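Local coordinates for core protein VP4 (Bluetongue virus, PDB 2JHP) that caps viral messenger RNA, working as a multifunctional RNA-capping assembly line within the inner capsid of bluetongue virus, at residues 192-197 with 250-255; 218-223 with 233-238; 436-441 with 451-456; 467-472 with 495-500. All blocks are in the same frame, centred on the assembly; numbering follows the deposited sequence.

Contact 1 of 4, residues 192-197 with 250-255. With SAH (S-adenosyl-L-homocysteine), chain C.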
# COMPACT_ATOMS: atom_id res chain seq x y z
N GLU A 192 -18.42 -17.70 -8.87
CA GLU A 192 -18.90 -18.52 -9.97
C GLU A 192 -19.09 -17.67 -11.20
O GLU A 192 -19.77 -16.65 -11.16
CB GLU A 192 -20.21 -19.20 -9.56
CG GLU A 192 -20.80 -20.17 -10.57
CD GLU A 192 -22.16 -20.69 -10.11
OE1 GLU A 192 -23.17 -20.49 -10.82
OE2 GLU A 192 -22.23 -21.29 -9.01
N VAL A 193 -18.46 -18.08 -12.30
CA VAL A 193 -18.55 -17.39 -13.57
C VAL A 193 -19.16 -18.27 -14.65
O VAL A 193 -18.69 -19.37 -14.90
CB VAL A 193 -17.17 -16.89 -14.08
CG1 VAL A 193 -17.28 -16.35 -15.52
CG2 VAL A 193 -16.60 -15.85 -13.14
N HIS A 194 -20.20 -17.75 -15.28
CA HIS A 194 -20.77 -18.35 -16.47
C HIS A 194 -20.24 -17.59 -17.69
O HIS A 194 -20.54 -16.40 -17.88
CB HIS A 194 -22.29 -18.31 -16.38
CG HIS A 194 -22.86 -19.15 -15.28
ND1 HIS A 194 -23.47 -20.36 -15.50
CD2 HIS A 194 -22.87 -18.96 -13.94
CE1 HIS A 194 -23.85 -20.88 -14.35
NE2 HIS A 194 -23.50 -20.05 -13.38
N TYR A 195 -19.44 -18.28 -18.49
CA TYR A 195 -18.71 -17.67 -19.61
C TYR A 195 -19.24 -18.22 -20.92
O TYR A 195 -18.86 -19.31 -21.35
CB TYR A 195 -17.21 -17.95 -19.46
CG TYR A 195 -16.25 -17.19 -20.37
CD1 TYR A 195 -16.71 -16.41 -21.43
CD2 TYR A 195 -14.87 -17.30 -20.19
CE1 TYR A 195 -15.81 -15.73 -22.25
CE2 TYR A 195 -13.97 -16.63 -21.01
CZ TYR A 195 -14.45 -15.85 -22.04
OH TYR A 195 -13.56 -15.18 -22.86
N ILE A 196 -20.12 -17.45 -21.55
CA ILE A 196 -20.77 -17.81 -22.80
C ILE A 196 -19.93 -17.28 -23.96
O ILE A 196 -19.59 -16.10 -23.99
CB ILE A 196 -22.20 -17.19 -22.96
CG1 ILE A 196 -22.89 -16.89 -21.60
CG2 ILE A 196 -23.05 -18.02 -23.92
CD1 ILE A 196 -23.44 -18.08 -20.86
N GLY A 197 -19.63 -18.16 -24.92
CA GLY A 197 -18.79 -17.80 -26.05
C GLY A 197 -17.33 -17.87 -25.66
O GLY A 197 -16.52 -17.03 -26.06
N LYS A 250 -30.25 -23.95 -15.49
CA LYS A 250 -30.15 -25.38 -15.17
C LYS A 250 -28.78 -25.80 -14.61
O LYS A 250 -28.66 -26.85 -13.99
CB LYS A 250 -30.58 -26.26 -16.36
CG LYS A 250 -29.68 -26.21 -17.60
CD LYS A 250 -30.14 -27.21 -18.67
CE LYS A 250 -29.77 -28.65 -18.30
NZ LYS A 250 -30.32 -29.65 -19.26
N HIS A 251 -27.76 -24.96 -14.82
CA HIS A 251 -26.42 -25.23 -14.27
C HIS A 251 -26.12 -24.36 -13.05
O HIS A 251 -24.96 -23.99 -12.80
CB HIS A 251 -25.34 -25.09 -15.36
CG HIS A 251 -25.61 -25.91 -16.58
ND1 HIS A 251 -25.67 -27.29 -16.55
CD2 HIS A 251 -25.83 -25.55 -17.87
CE1 HIS A 251 -25.93 -27.74 -17.77
NE2 HIS A 251 -26.02 -26.71 -18.58
N MET A 252 -27.16 -24.04 -12.29
CA MET A 252 -27.02 -23.24 -11.08
C MET A 252 -27.56 -23.95 -9.86
O MET A 252 -28.55 -24.69 -9.95
CB MET A 252 -27.74 -21.91 -11.22
CG MET A 252 -26.97 -20.86 -11.97
SD MET A 252 -27.87 -19.31 -11.91
CE MET A 252 -27.01 -18.43 -13.20
N ASN A 253 -26.91 -23.73 -8.73
CA ASN A 253 -27.41 -24.20 -7.44
C ASN A 253 -27.93 -23.02 -6.63
O ASN A 253 -27.16 -22.19 -6.15
CB ASN A 253 -26.31 -24.96 -6.69
CG ASN A 253 -26.69 -25.29 -5.26
OD1 ASN A 253 -27.86 -25.45 -4.92
ND2 ASN A 253 -25.68 -25.40 -4.41
N PHE A 254 -29.25 -22.95 -6.49
CA PHE A 254 -29.90 -21.84 -5.79
C PHE A 254 -29.93 -21.99 -4.28
O PHE A 254 -29.93 -20.99 -3.56
CB PHE A 254 -31.31 -21.60 -6.32
CG PHE A 254 -31.36 -21.23 -7.77
CD1 PHE A 254 -31.92 -22.11 -8.71
CD2 PHE A 254 -30.84 -20.01 -8.21
CE1 PHE A 254 -31.95 -21.76 -10.08
CE2 PHE A 254 -30.87 -19.66 -9.57
CZ PHE A 254 -31.43 -20.54 -10.50
N LEU A 255 -29.94 -23.23 -3.80
CA LEU A 255 -30.01 -23.50 -2.36
C LEU A 255 -28.75 -23.07 -1.60
O LEU A 255 -28.67 -23.21 -0.38
CB LEU A 255 -30.40 -24.96 -2.08
CG LEU A 255 -31.87 -25.31 -2.36
CD1 LEU A 255 -32.06 -26.80 -2.68
CD2 LEU A 255 -32.79 -24.88 -1.21
N SAH C . -13.95 -15.95 -25.86
CA SAH C . -13.20 -16.48 -27.04
CB SAH C . -13.42 -15.64 -28.30
CG SAH C . -14.87 -15.60 -28.77
SD SAH C . -15.08 -16.50 -30.32
C SAH C . -11.71 -16.60 -26.71
O SAH C . -11.19 -15.89 -25.84
OXT SAH C . -11.00 -17.41 -27.31
C5' SAH C . -16.88 -16.44 -30.27
C4' SAH C . -17.42 -17.82 -29.98
O4' SAH C . -18.79 -17.77 -29.67
C3' SAH C . -17.31 -18.77 -31.16
O3' SAH C . -16.27 -19.68 -30.88
C2' SAH C . -18.66 -19.47 -31.25
O2' SAH C . -18.51 -20.87 -31.21
C1' SAH C . -19.35 -19.02 -29.98
N9 SAH C . -20.81 -18.88 -30.04
C8 SAH C . -21.59 -18.40 -31.06
N7 SAH C . -22.88 -18.42 -30.65
C5 SAH C . -22.93 -18.88 -29.38
C6 SAH C . -23.98 -19.10 -28.49
N6 SAH C . -25.23 -18.83 -28.85
N1 SAH C . -23.71 -19.60 -27.23
C2 SAH C . -22.41 -19.88 -26.85
N3 SAH C . -21.38 -19.65 -27.75
C4 SAH C . -21.63 -19.17 -28.99
O HOH W 1 -24.83 -21.85 -7.83
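Met252 lays its terminal methyl over one face of the His194 imidazole: CE sits 4.2 Å from the ring centroid and 23° off the ring normal, a CH-pi contact displaced toward the rim. Its CG comes close to the same ring, 3.8 Å from His194 NE2. Two oxygens lie at the ring's edge, near its plane, Glu192 OE1 and His251 O, the latter 3.6 Å from His194 CE1. His194 NE2 donates to Glu192 OE1 at 2.6 Å and meets the carboxylate on its anti side. Glu192 reaches there with an extended chain, CG anti to the backbone N (chi1 -177°). His194 ND1 is bonded to Tyr223 OH, so both ring nitrogens are engaged and the rotation of the ring is fixed.

That is the tight part. Toward residue 255 the loop draws away, and a water bridges the two segments: it donates to Glu192 OE2 at 2.9 Å and accepts from Asn253 N at 2.9 Å. Beyond it Phe254 and Leu255 are exposed.

The other end of strand 192-196 meets the cofactor product. Gly197 O accepts a 2.8 Å hydrogen bond from the amino N of S-adenosylhomocysteine, and Tyr195 OH accepts a weak one. Strand 192-196 is strand 1 of a sheet of order 3-2-1-4-5-7-6, its C-terminal end meeting the ligand's amino group, as in Rossmann-like class I methyltransferases.

Contact 2 of 4, residues 218-223 with 233-238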
# COMPACT_ATOMS: atom_id res chain seq x y z
N VAL A 218 -12.48 -19.71 -8.35
CA VAL A 218 -13.69 -19.47 -9.13
C VAL A 218 -14.21 -20.76 -9.76
O VAL A 218 -13.43 -21.59 -10.22
CB VAL A 218 -13.44 -18.38 -10.19
CG1 VAL A 218 -14.47 -18.44 -11.32
CG2 VAL A 218 -13.42 -17.01 -9.53
N LEU A 219 -15.53 -20.93 -9.74
CA LEU A 219 -16.15 -22.01 -10.49
C LEU A 219 -16.58 -21.52 -11.88
O LEU A 219 -17.41 -20.62 -12.01
CB LEU A 219 -17.32 -22.64 -9.72
CG LEU A 219 -18.02 -23.81 -10.43
CD1 LEU A 219 -17.03 -24.92 -10.78
CD2 LEU A 219 -19.20 -24.35 -9.61
N TRP A 220 -16.00 -22.14 -12.90
CA TRP A 220 -16.14 -21.68 -14.28
C TRP A 220 -17.10 -22.55 -15.09
O TRP A 220 -16.77 -23.67 -15.45
CB TRP A 220 -14.77 -21.73 -14.96
CG TRP A 220 -13.76 -20.84 -14.34
CD1 TRP A 220 -12.84 -21.17 -13.38
CD2 TRP A 220 -13.54 -19.46 -14.66
NE1 TRP A 220 -12.07 -20.07 -13.07
CE2 TRP A 220 -12.48 -19.01 -13.84
CE3 TRP A 220 -14.16 -18.56 -15.54
CZ2 TRP A 220 -12.01 -17.70 -13.89
CZ3 TRP A 220 -13.68 -17.25 -15.58
CH2 TRP A 220 -12.62 -16.83 -14.76
N HIS A 221 -18.29 -22.03 -15.37
CA HIS A 221 -19.20 -22.69 -16.31
C HIS A 221 -18.97 -22.07 -17.67
O HIS A 221 -19.27 -20.90 -17.88
CB HIS A 221 -20.65 -22.50 -15.88
CG HIS A 221 -21.09 -23.43 -14.79
ND1 HIS A 221 -21.33 -24.77 -15.00
CD2 HIS A 221 -21.35 -23.20 -13.48
CE1 HIS A 221 -21.72 -25.33 -13.87
NE2 HIS A 221 -21.74 -24.40 -12.93
N VAL A 222 -18.41 -22.85 -18.59
CA VAL A 222 -18.02 -22.31 -19.89
C VAL A 222 -18.86 -22.90 -21.03
O VAL A 222 -19.00 -24.12 -21.13
CB VAL A 222 -16.49 -22.47 -20.17
CG1 VAL A 222 -15.67 -21.75 -19.09
CG2 VAL A 222 -16.09 -23.93 -20.25
N TYR A 223 -19.42 -22.03 -21.86
CA TYR A 223 -20.40 -22.44 -22.87
C TYR A 223 -19.91 -22.12 -24.28
O TYR A 223 -19.61 -20.97 -24.59
CB TYR A 223 -21.74 -21.74 -22.66
CG TYR A 223 -22.34 -21.81 -21.27
CD1 TYR A 223 -21.84 -21.03 -20.23
CD2 TYR A 223 -23.44 -22.63 -21.01
CE1 TYR A 223 -22.41 -21.07 -18.96
CE2 TYR A 223 -24.02 -22.69 -19.74
CZ TYR A 223 -23.50 -21.90 -18.72
OH TYR A 223 -24.06 -21.95 -17.47
N PRO A 233 -10.86 -29.34 -12.66
CA PRO A 233 -12.05 -29.68 -11.88
C PRO A 233 -13.03 -28.53 -11.66
O PRO A 233 -14.23 -28.77 -11.56
CB PRO A 233 -11.47 -30.16 -10.54
CG PRO A 233 -10.11 -29.60 -10.49
CD PRO A 233 -9.62 -29.56 -11.88
N ASN A 234 -12.53 -27.30 -11.60
CA ASN A 234 -13.41 -26.13 -11.46
C ASN A 234 -13.85 -25.52 -12.81
O ASN A 234 -14.46 -24.44 -12.84
CB ASN A 234 -12.79 -25.07 -10.54
CG ASN A 234 -11.50 -24.49 -11.11
OD1 ASN A 234 -10.74 -25.17 -11.80
ND2 ASN A 234 -11.24 -23.23 -10.81
N VAL A 235 -13.54 -26.20 -13.91
CA VAL A 235 -14.07 -25.81 -15.23
C VAL A 235 -15.07 -26.83 -15.74
O VAL A 235 -14.72 -27.94 -16.13
CB VAL A 235 -12.97 -25.55 -16.31
CG1 VAL A 235 -13.61 -25.05 -17.58
CG2 VAL A 235 -11.94 -24.53 -15.80
N ILE A 236 -16.33 -26.43 -15.70
CA ILE A 236 -17.44 -27.24 -16.18
C ILE A 236 -17.79 -26.77 -17.59
O ILE A 236 -18.19 -25.62 -17.81
CB ILE A 236 -18.62 -27.18 -15.19
CG1 ILE A 236 -18.22 -27.88 -13.88
CG2 ILE A 236 -19.86 -27.84 -15.77
CD1 ILE A 236 -19.09 -27.51 -12.70
N VAL A 237 -17.63 -27.68 -18.55
CA VAL A 237 -17.66 -27.34 -19.97
C VAL A 237 -18.99 -27.70 -20.62
O VAL A 237 -19.46 -28.84 -20.50
CB VAL A 237 -16.45 -27.99 -20.71
CG1 VAL A 237 -16.52 -27.77 -22.23
CG2 VAL A 237 -15.14 -27.44 -20.15
N HIS A 238 -19.58 -26.72 -21.29
CA HIS A 238 -20.85 -26.91 -21.98
C HIS A 238 -20.67 -26.63 -23.47
O HIS A 238 -20.23 -25.55 -23.86
CB HIS A 238 -21.93 -26.00 -21.40
CG HIS A 238 -22.05 -26.09 -19.91
ND1 HIS A 238 -22.67 -27.15 -19.27
CD2 HIS A 238 -21.63 -25.26 -18.92
CE1 HIS A 238 -22.62 -26.97 -17.97
NE2 HIS A 238 -22.00 -25.83 -17.73
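His238 runs out alongside Tyr223. CB lies 3.5 Å from Val222 O and also approaches Tyr223 CD2. CG stays beside Val222 O and comes almost as near Tyr223 CD2. CD2 of the imidazole, still close to Val222 O, then settles over one face of the phenol ring, toward its rim, 3.6 Å from Tyr223 CE2; this is an offset stack with the planes at 24°. CE1 faces His221 ND1. At the tip, His238 NE2 meets His221 ND1 at 3.0 Å in a hydrogen bond that either nitrogen could donate, while the two imidazoles touch rim to rim. His221 also rests against the Ile236 methyls.

Beneath these rings two parallel strands run in register, 219-223 beside the outermost strand 235-238 of a methyltransferase sheet in the order 3-2-1-4-5-7-6. Trp220 O and Val222 O accept from Ile236 N and His238 N, and Ile236 O accepts from Val222 N at 2.9 Å. On the other face Trp220 joins three valines: Val222 CG2 packs 3.6 Å from Val237 CG2 and also touches Val235 CG1, while Trp220 CB meets Val235 CG2.

Asn234 fastens the start of the pairing twice. Its backbone O accepts from Trp220 N, and its CG stands between the backbone N and the carbonyl carbon (chi1 64°). From there ND2 donates to Val218 O at 2.8 Å, nearly along the C=O axis.

Contact 3 of 4, residues 436-441 with 451-456; sequences AWVGRA and LPRSTV
Where strand 433-437 runs out, Trp437 and Val438 meet the approach to helix 453-460, an end-of-strand to start-of-helix junction. Leu451 N donates to Trp437 O at 2.9 Å, in the carbonyl plane, and holds the two backbones together. Just before this, Ala436 CB touches Leu451 CD1 at 3.8 Å.

Val438 is the wedge. CG1, anti to the carbonyl carbon (chi1 -68°), packs against Leu451 O at 3.5 Å and reaches Val456 CG2 at 4.0 Å. CG2 lies 3.7 Å from Arg453 NE, and the arginine chain crosses the valine at about a right angle. In the fold this is the crossover after strand 433-437 in a seven-stranded sheet of class I methyltransferase order, 3-2-1-4-5-7-6, with the helix leading on to strand 466-469. Pro452 takes the N-cap position, and its O accepts from Val456 N in the first helical turn.

Arg453 extends from CG to NE back across the valine and brings one guanidinium face beneath Val438 O, which stands 3.4 Å off the plane toward its rim. Arg453 NH2 is hydrogen-bonded to Gly562 O. Arg440, exposed, brings CG to 4.3 Å from Arg453 NH2.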
# COMPACT_ATOMS: atom_id res chain seq x y z
N ALA A 436 1.04 8.79 8.08
CA ALA A 436 1.08 10.19 7.71
C ALA A 436 2.49 10.60 7.34
O ALA A 436 3.46 10.27 8.02
CB ALA A 436 0.54 11.06 8.83
N TRP A 437 2.60 11.33 6.24
CA TRP A 437 3.88 11.83 5.77
C TRP A 437 4.41 12.99 6.64
O TRP A 437 3.69 13.96 6.90
CB TRP A 437 3.72 12.29 4.32
CG TRP A 437 4.97 12.77 3.73
CD1 TRP A 437 5.39 14.07 3.67
CD2 TRP A 437 5.98 11.99 3.09
NE1 TRP A 437 6.60 14.14 3.01
CE2 TRP A 437 6.99 12.88 2.65
CE3 TRP A 437 6.13 10.63 2.82
CZ2 TRP A 437 8.13 12.45 1.97
CZ3 TRP A 437 7.26 10.20 2.15
CH2 TRP A 437 8.25 11.11 1.73
N VAL A 438 5.67 12.88 7.08
CA VAL A 438 6.30 13.87 7.94
C VAL A 438 7.62 14.34 7.35
O VAL A 438 8.24 15.28 7.86
CB VAL A 438 6.53 13.35 9.39
CG1 VAL A 438 5.20 13.15 10.11
CG2 VAL A 438 7.35 12.07 9.39
N GLY A 439 8.05 13.69 6.26
CA GLY A 439 9.29 14.03 5.60
C GLY A 439 9.32 15.47 5.11
O GLY A 439 8.34 15.97 4.57
N ARG A 440 10.46 16.14 5.32
CA ARG A 440 10.60 17.55 4.93
C ARG A 440 11.52 17.75 3.74
O ARG A 440 11.49 18.82 3.13
CB ARG A 440 11.07 18.42 6.11
CG ARG A 440 10.20 18.32 7.33
CD ARG A 440 10.47 19.44 8.29
NE ARG A 440 9.22 19.85 8.92
CZ ARG A 440 8.48 20.89 8.56
NH1 ARG A 440 8.86 21.68 7.56
NH2 ARG A 440 7.35 21.15 9.21
N ALA A 441 12.34 16.75 3.41
CA ALA A 441 13.19 16.79 2.22
C ALA A 441 12.32 17.01 0.97
O ALA A 441 11.11 16.80 1.03
CB ALA A 441 14.06 15.52 2.10
N LEU A 451 3.05 16.59 7.86
CA LEU A 451 2.54 16.99 9.17
C LEU A 451 3.74 17.28 10.06
O LEU A 451 4.73 16.57 10.00
CB LEU A 451 1.71 15.86 9.82
CG LEU A 451 0.35 15.47 9.25
CD1 LEU A 451 -0.37 14.52 10.19
CD2 LEU A 451 -0.51 16.69 8.94
N PRO A 452 3.69 18.37 10.85
CA PRO A 452 4.78 18.60 11.80
C PRO A 452 4.94 17.43 12.75
O PRO A 452 3.97 17.03 13.38
CB PRO A 452 4.32 19.87 12.55
CG PRO A 452 3.41 20.56 11.61
CD PRO A 452 2.69 19.47 10.89
N ARG A 453 6.14 16.86 12.83
CA ARG A 453 6.43 15.72 13.71
C ARG A 453 6.02 15.90 15.17
O ARG A 453 5.47 14.99 15.79
CB ARG A 453 7.91 15.36 13.68
CG ARG A 453 8.34 14.67 12.41
CD ARG A 453 9.74 14.17 12.58
NE ARG A 453 10.18 13.46 11.39
CZ ARG A 453 10.73 14.05 10.33
NH1 ARG A 453 11.09 13.30 9.30
NH2 ARG A 453 10.92 15.36 10.31
N SER A 454 6.32 17.07 15.72
CA SER A 454 6.05 17.34 17.13
C SER A 454 4.55 17.39 17.37
O SER A 454 4.08 16.95 18.41
CB SER A 454 6.72 18.63 17.58
OG SER A 454 6.16 19.77 16.94
N THR A 455 3.80 17.91 16.40
CA THR A 455 2.34 17.93 16.48
C THR A 455 1.78 16.49 16.45
O THR A 455 0.86 16.16 17.20
CB THR A 455 1.73 18.79 15.35
OG1 THR A 455 2.42 20.05 15.30
CG2 THR A 455 0.27 19.07 15.61
N VAL A 456 2.36 15.65 15.59
CA VAL A 456 1.97 14.26 15.47
C VAL A 456 2.15 13.57 16.81
O VAL A 456 1.19 13.01 17.34
CB VAL A 456 2.80 13.51 14.38
CG1 VAL A 456 2.40 12.05 14.30
CG2 VAL A 456 2.65 14.15 13.02

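Contact 4 of 4, residues 467-472 with 495-500. With GUN (guanine), chain E.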
# COMPACT_ATOMS: atom_id res chain seq x y z
N ILE A 467 2.22 5.72 18.69
CA ILE A 467 2.60 6.64 17.62
C ILE A 467 4.11 6.66 17.41
O ILE A 467 4.87 7.04 18.29
CB ILE A 467 2.01 8.08 17.83
CG1 ILE A 467 2.22 8.95 16.58
CG2 ILE A 467 2.59 8.76 19.04
CD1 ILE A 467 1.27 8.62 15.45
N LEU A 468 4.53 6.22 16.23
CA LEU A 468 5.95 6.05 15.93
C LEU A 468 6.27 6.44 14.51
O LEU A 468 5.38 6.53 13.67
CB LEU A 468 6.36 4.59 16.12
CG LEU A 468 6.08 3.84 17.42
CD1 LEU A 468 6.27 2.39 17.12
CD2 LEU A 468 7.01 4.28 18.55
N ASP A 469 7.55 6.67 14.23
CA ASP A 469 8.00 6.88 12.88
C ASP A 469 8.02 5.52 12.20
O ASP A 469 8.04 4.50 12.88
CB ASP A 469 9.37 7.57 12.82
CG ASP A 469 10.49 6.72 13.38
OD1 ASP A 469 10.66 5.57 12.91
OD2 ASP A 469 11.24 7.20 14.26
N GLY A 470 8.02 5.52 10.86
CA GLY A 470 7.94 4.30 10.07
C GLY A 470 8.92 3.21 10.46
O GLY A 470 8.55 2.03 10.53
N ASN A 471 10.17 3.59 10.69
CA ASN A 471 11.18 2.60 11.04
C ASN A 471 10.92 2.02 12.42
O ASN A 471 11.04 0.81 12.61
CB ASN A 471 12.58 3.19 10.97
CG ASN A 471 13.68 2.11 11.06
OD1 ASN A 471 14.73 2.35 11.63
ND2 ASN A 471 13.44 0.97 10.46
N GLY A 472 10.55 2.89 13.36
CA GLY A 472 10.14 2.48 14.70
C GLY A 472 8.98 1.51 14.63
O GLY A 472 8.97 0.47 15.30
N TRP A 495 13.51 5.83 4.27
CA TRP A 495 12.21 5.96 3.66
C TRP A 495 11.11 5.82 4.70
O TRP A 495 10.27 6.71 4.84
CB TRP A 495 12.04 4.92 2.54
CG TRP A 495 10.69 4.99 1.93
CD1 TRP A 495 9.67 4.10 2.09
CD2 TRP A 495 10.18 6.04 1.09
NE1 TRP A 495 8.57 4.52 1.39
CE2 TRP A 495 8.85 5.70 0.76
CE3 TRP A 495 10.73 7.21 0.56
CZ2 TRP A 495 8.05 6.50 -0.07
CZ3 TRP A 495 9.93 8.01 -0.27
CH2 TRP A 495 8.61 7.65 -0.57
N ALA A 496 11.13 4.71 5.44
CA ALA A 496 10.19 4.44 6.53
C ALA A 496 10.07 5.66 7.45
O ALA A 496 8.97 6.02 7.85
CB ALA A 496 10.63 3.21 7.31
N MET A 497 11.20 6.31 7.71
CA MET A 497 11.26 7.49 8.57
C MET A 497 10.68 8.79 8.01
O MET A 497 10.64 9.79 8.72
CB MET A 497 12.69 7.70 9.06
CG MET A 497 13.04 6.81 10.24
SD MET A 497 14.75 6.85 10.73
CE MET A 497 14.70 8.17 11.91
N ASN A 498 10.24 8.78 6.75
CA ASN A 498 9.43 9.87 6.22
C ASN A 498 7.97 9.81 6.68
O ASN A 498 7.21 10.74 6.43
CB ASN A 498 9.42 9.85 4.70
CG ASN A 498 10.76 10.25 4.11
OD1 ASN A 498 11.40 11.20 4.55
ND2 ASN A 498 11.18 9.53 3.08
N PHE A 499 7.58 8.70 7.31
CA PHE A 499 6.19 8.50 7.72
C PHE A 499 6.03 8.46 9.24
O PHE A 499 6.90 7.98 9.98
CB PHE A 499 5.61 7.21 7.10
CG PHE A 499 5.50 7.21 5.57
CD1 PHE A 499 6.51 6.66 4.77
CD2 PHE A 499 4.37 7.71 4.93
CE1 PHE A 499 6.38 6.65 3.37
CE2 PHE A 499 4.25 7.69 3.55
CZ PHE A 499 5.26 7.16 2.78
N ALA A 500 4.92 9.00 9.73
CA ALA A 500 4.50 8.65 11.07
C ALA A 500 3.49 7.54 10.93
O ALA A 500 2.70 7.54 9.97
CB ALA A 500 3.90 9.86 11.85
N9 GUN E . 3.31 0.47 -1.51
C8 GUN E . 2.38 0.99 -2.32
N7 GUN E . 2.44 2.32 -2.25
C5 GUN E . 3.40 2.66 -1.39
C6 GUN E . 3.90 3.88 -0.93
O6 GUN E . 3.42 4.94 -1.33
N1 GUN E . 4.95 3.89 -0.01
C2 GUN E . 5.46 2.66 0.43
N2 GUN E . 6.45 2.63 1.30
N3 GUN E . 4.96 1.50 -0.03
C4 GUN E . 3.96 1.47 -0.92
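Ala496 O is gripped from its own turn and from the other segment: Phe499 N donates to it at 3.1 Å, closing a type I turn, while Gly470 CA presses a C-H against it at 3.0 Å. Phe499 O does double duty. It accepts from Gly470 N at 2.8 Å, the donor standing 36° above the carbonyl plane, and takes a C-H contact from Asp469 CA at 3.3 Å. The backbones are therefore pressed together exactly where strand 466-469 turns into helix 470-480.

Asp469 sits at the N-cap of that helix. Its CG lies between the backbone N and the carbonyl carbon (chi1 66°), and from there OD1 accepts from Gly472 N at 2.7 Å in an almost straight bond. OD2 forms a salt bridge with Arg519 NH1, so both carboxylate oxygens are used. Met497 runs alongside Asp469 in the same direction, its CG 3.7 Å from Asn471 CB, and Ala496 CB touches the Asn471 backbone.

Trp495, back in helix 493-496, belongs to the guanine pocket: its NE1 comes within 2.8 Å of guanine N2, and Phe499 CE1 lies over one face of the indole.

Asp469 and Ala500 form an antiparallel non-hydrogen-bonded pair, joining outermost strand 466-469 to strand 499-503. The latter pairs on its other side with strand 433-437, and Val456 of helix 453-460 packs against Ala500 and Ile467.

How the contacts relate
The four contacts fall into two pairs, with centres about 50 Å apart on opposite sides of the chain's centre, each in its own seven-stranded methyltransferase-type sheet. Contacts 1 and 2 meet through neighbouring strands 192-196 and 219-223, and histidines and a tyrosine dominate their chemistry. Contact 2 is buried, whereas contact 1 is only partly so and ends in a water-bridged loop. Contacts 3 and 4, also both buried, meet through strands 433-437 and 499-503, where Trp437 packs on Phe499. Contact 3 combines one backbone bond with aliphatic and arginine packing round Val438, contact 4 backbone and helix-capping bonds. Contacts 1 and 2 both line the S-adenosylhomocysteine pocket; contact 4 reaches guanine.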